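Local coordinates for protein 11S globulin subunit beta (Cucurbita maxima, PDB 2E9Q) that serves as a seed storage globulin, a nutrient reservoir built from subunits that each carry two cupin domains, at residues 411-415 with 416-420; 435-438 with 439-443. All blocks are in the same frame, centred on the assembly; numbering follows the deposited sequence.

Contact 1 comes first along the chain, followed by contact 2. Both belong to the helical segment between strands 407-409 and 448-449 of the C-terminal cupin domain, and their centres lie about 10 Å apart. Contact 1 joins the loop after strand 407-409 to the short helix 416-419. Contact 2 lies largely on helix 433-441. Helix 422-429 comes between them in sequence. The chain folds back, and the two touch directly. Arg418 NH2 lies 2.6 Å from Gln443 O, and Leu420 O lies 2.8 Å from Lys440 NZ, both probable hydrogen bonds. Both contacts also meet the second subunit. This helical extension is therefore part of the interface between subunits.

Contact 1 (411-415 with 416-420); sequences AGRVS and QMRML
Ser415 OG meets polar partners on both segments. It accepts a weak bond from Arg418 N at 3.4 Å, with an N-H...O angle of 157°. It also donates to Gly412 O, although the position of that oxygen is less certain. Ser415 is the N-cap of helix 416-419, which follows strand 407-409 in the C-terminal cupin domain. Its OG is turned between the backbone N and the carbonyl carbon (chi1 62°). This brings the hydroxyl over the first turn, where it meets the N-H of Arg418. The Ser415 carbonyl takes part too: Met419 N donates to Ser415 O at 3.1 Å, an ordinary bond of the helix. Met419 CG comes to 3.4 Å from the same oxygen.

Arg418 folds its side chain back over the preceding loop. With CG beside its own backbone N and a bend at chi2 (-100°), the chain runs past the serine hydroxyl toward Gly412. Arg418 CD lies 3.4 Å from Arg413 O. The NE reaches Gly412 O at the edge of the guanidinium, but that bond is weak and its geometry doubtful. NH2 has a firmer partner in Gln443 O. Gly412 suits its place because a CB at its backbone angles would press on the carbonyl O of Ala411. Met417 leads away from the loop, onto helix 422-429. Gln416 OE1 bonds to Ser144 OG of the second subunit. Arg413 CA lies over one face of the Arg418 guanidinium, 3.5 Å from its plane and away from the middle of the group.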
# COMPACT_ATOMS: atom_id res chain seq x y z
N ALA A 411 1.53 26.96 -17.52
CA ALA A 411 1.05 28.17 -18.19
C ALA A 411 -0.18 27.87 -19.05
O ALA A 411 -0.36 26.73 -19.49
CB ALA A 411 2.15 28.76 -19.04
N GLY A 412 -1.01 28.88 -19.30
CA GLY A 412 -2.20 28.67 -20.11
C GLY A 412 -3.44 29.20 -19.42
O GLY A 412 -3.31 29.86 -18.39
N ARG A 413 -4.63 28.92 -19.96
CA ARG A 413 -5.87 29.41 -19.35
C ARG A 413 -6.11 28.92 -17.93
O ARG A 413 -6.48 29.72 -17.06
CB ARG A 413 -7.08 29.05 -20.21
CG ARG A 413 -7.30 29.99 -21.39
CD ARG A 413 -8.78 30.05 -21.79
NE ARG A 413 -9.30 28.76 -22.24
CZ ARG A 413 -8.96 28.16 -23.37
NH1 ARG A 413 -8.09 28.73 -24.19
NH2 ARG A 413 -9.50 27.00 -23.70
N VAL A 414 -5.94 27.63 -17.68
CA VAL A 414 -6.11 27.09 -16.33
C VAL A 414 -4.75 26.56 -15.91
O VAL A 414 -4.37 25.44 -16.25
CB VAL A 414 -7.17 25.94 -16.27
CG1 VAL A 414 -8.57 26.49 -16.52
CG2 VAL A 414 -6.85 24.87 -17.31
N SER A 415 -4.00 27.38 -15.18
CA SER A 415 -2.67 26.98 -14.77
C SER A 415 -2.25 27.51 -13.41
O SER A 415 -2.95 28.31 -12.79
CB SER A 415 -1.66 27.42 -15.83
OG SER A 415 -1.66 28.83 -15.96
N GLN A 416 -1.09 27.05 -12.96
CA GLN A 416 -0.54 27.47 -11.69
C GLN A 416 -0.23 28.96 -11.75
O GLN A 416 -0.47 29.69 -10.80
CB GLN A 416 0.73 26.67 -11.38
CG GLN A 416 0.72 25.96 -10.03
CD GLN A 416 -0.32 24.85 -9.95
OE1 GLN A 416 -0.55 24.28 -8.88
NE2 GLN A 416 -0.95 24.52 -11.08
N MET A 417 0.31 29.39 -12.88
CA MET A 417 0.67 30.79 -13.05
C MET A 417 -0.58 31.67 -12.94
O MET A 417 -0.56 32.72 -12.31
CB MET A 417 1.37 30.99 -14.40
CG MET A 417 2.69 31.75 -14.32
SD MET A 417 4.08 30.82 -13.59
CE MET A 417 3.99 31.32 -11.88
N ARG A 418 -1.68 31.22 -13.56
CA ARG A 418 -2.94 31.96 -13.54
C ARG A 418 -3.50 32.08 -12.13
O ARG A 418 -4.07 33.11 -11.77
CB ARG A 418 -3.97 31.25 -14.42
CG ARG A 418 -3.61 31.22 -15.90
CD ARG A 418 -4.36 32.29 -16.67
NE ARG A 418 -4.07 32.26 -18.10
CZ ARG A 418 -4.74 32.96 -19.01
NH1 ARG A 418 -5.74 33.75 -18.64
NH2 ARG A 418 -4.41 32.86 -20.29
N MET A 419 -3.34 31.04 -11.33
CA MET A 419 -3.85 31.04 -9.96
C MET A 419 -3.14 32.04 -9.04
O MET A 419 -3.71 32.50 -8.05
CB MET A 419 -3.71 29.65 -9.35
CG MET A 419 -4.66 28.61 -9.90
SD MET A 419 -6.30 28.70 -9.14
CE MET A 419 -6.08 27.59 -7.73
N LEU A 420 -1.89 32.35 -9.35
CA LEU A 420 -1.12 33.24 -8.49
C LEU A 420 -1.38 34.72 -8.71
O LEU A 420 -1.39 35.20 -9.83
CB LEU A 420 0.37 32.96 -8.68
CG LEU A 420 0.84 31.55 -8.26
CD1 LEU A 420 2.15 31.20 -8.96
CD2 LEU A 420 0.99 31.51 -6.76

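Contact 2 (435-438 with 439-443)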
# COMPACT_ATOMS: atom_id res chain seq x y z
N GLU A 435 4.80 43.17 -16.41
CA GLU A 435 5.47 41.98 -16.92
C GLU A 435 4.80 40.75 -16.33
O GLU A 435 4.60 39.74 -17.01
CB GLU A 435 6.95 42.00 -16.52
CG GLU A 435 7.63 43.36 -16.69
CD GLU A 435 9.08 43.33 -16.23
OE1 GLU A 435 9.90 42.67 -16.91
OE2 GLU A 435 9.39 43.95 -15.18
N ALA A 436 4.44 40.83 -15.05
CA ALA A 436 3.78 39.73 -14.38
C ALA A 436 2.46 39.45 -15.10
O ALA A 436 2.01 38.31 -15.19
CB ALA A 436 3.53 40.07 -12.92
N GLN A 437 1.85 40.52 -15.61
CA GLN A 437 0.58 40.40 -16.31
C GLN A 437 0.82 39.68 -17.63
O GLN A 437 0.07 38.77 -17.99
CB GLN A 437 -0.01 41.78 -16.58
CG GLN A 437 -1.50 41.75 -16.85
CD GLN A 437 -2.06 43.12 -17.15
OE1 GLN A 437 -3.25 43.37 -16.99
NE2 GLN A 437 -1.20 44.02 -17.62
N ARG A 438 1.86 40.10 -18.34
CA ARG A 438 2.20 39.48 -19.62
C ARG A 438 2.60 38.02 -19.41
O ARG A 438 2.36 37.17 -20.26
CB ARG A 438 3.34 40.27 -20.28
CG ARG A 438 4.00 39.56 -21.48
CD ARG A 438 4.38 40.54 -22.59
NE ARG A 438 5.38 41.54 -22.19
CZ ARG A 438 6.69 41.31 -22.12
NH1 ARG A 438 7.19 40.12 -22.43
NH2 ARG A 438 7.52 42.29 -21.75
N LEU A 439 3.19 37.75 -18.26
CA LEU A 439 3.64 36.40 -17.94
C LEU A 439 2.46 35.45 -17.72
O LEU A 439 2.39 34.39 -18.34
CB LEU A 439 4.53 36.44 -16.69
CG LEU A 439 5.33 35.21 -16.29
CD1 LEU A 439 4.41 34.12 -15.76
CD2 LEU A 439 6.13 34.72 -17.49
N LYS A 440 1.52 35.84 -16.85
CA LYS A 440 0.38 34.97 -16.55
C LYS A 440 -0.79 34.99 -17.52
O LYS A 440 -1.60 34.06 -17.51
CB LYS A 440 -0.15 35.24 -15.14
CG LYS A 440 -0.90 36.53 -14.96
CD LYS A 440 -1.42 36.70 -13.53
CE LYS A 440 -2.55 35.73 -13.19
NZ LYS A 440 -3.16 36.06 -11.85
N TYR A 441 -0.91 36.02 -18.36
CA TYR A 441 -2.03 36.06 -19.31
C TYR A 441 -1.56 36.00 -20.75
O TYR A 441 -2.37 36.13 -21.68
CB TYR A 441 -2.86 37.33 -19.11
CG TYR A 441 -3.43 37.47 -17.72
CD1 TYR A 441 -4.28 36.51 -17.19
CD2 TYR A 441 -3.12 38.58 -16.93
CE1 TYR A 441 -4.81 36.64 -15.90
CE2 TYR A 441 -3.63 38.71 -15.65
CZ TYR A 441 -4.47 37.74 -15.14
OH TYR A 441 -4.97 37.87 -13.87
N GLY A 442 -0.26 35.81 -20.94
CA GLY A 442 0.30 35.74 -22.28
C GLY A 442 -0.18 34.56 -23.10
O GLY A 442 -0.57 34.71 -24.25
N GLN A 443 -0.14 33.37 -22.51
CA GLN A 443 -0.58 32.17 -23.21
C GLN A 443 -2.08 31.99 -22.98
O GLN A 443 -2.54 31.89 -21.83
CB GLN A 443 0.15 30.93 -22.71
CG GLN A 443 -0.18 29.67 -23.48
CD GLN A 443 0.48 29.64 -24.84
OE1 GLN A 443 0.11 28.86 -25.71
NE2 GLN A 443 1.48 30.49 -25.02
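Leu439 N donates to Glu435 O at 2.7 Å, the shortest hydrogen bond between the segments. Lys440 N donates to Ala436 O at 3.0 Å in a nearly straight bond (N-H...O 168°). Tyr441 N reaches Gln437 O at 2.9 Å. Lys440 NZ is held from outside by Leu420 O and Arg418 O, and forms a salt bridge with Asp123 of the second subunit. Tyr441 OH bonds to that same aspartate and to the backbone N of Gln124 of the second subunit. The three backbone bonds are the i to i+4 ladder of an alpha-helix, here in helix 433-441, which touches helix 422-429 and the second subunit. The chi1 rotation of Gln437 (-159°) brings its CG in plane to the ring edge of Tyr441, 3.6 Å from CD2. The Gln437 amide and the ring are turned 69° apart. Lys440 CG sits over the centre of one ring face, 3.5 Å above it. An alanine in place of Tyr441 would probably leave Asp123 of the second subunit without this hydroxyl and uncover Lys440 CG and Gln437 CG. Ala436 faces Leu422 and Ser426, while Leu439 packs on Met417 and on Phe222 of the second subunit.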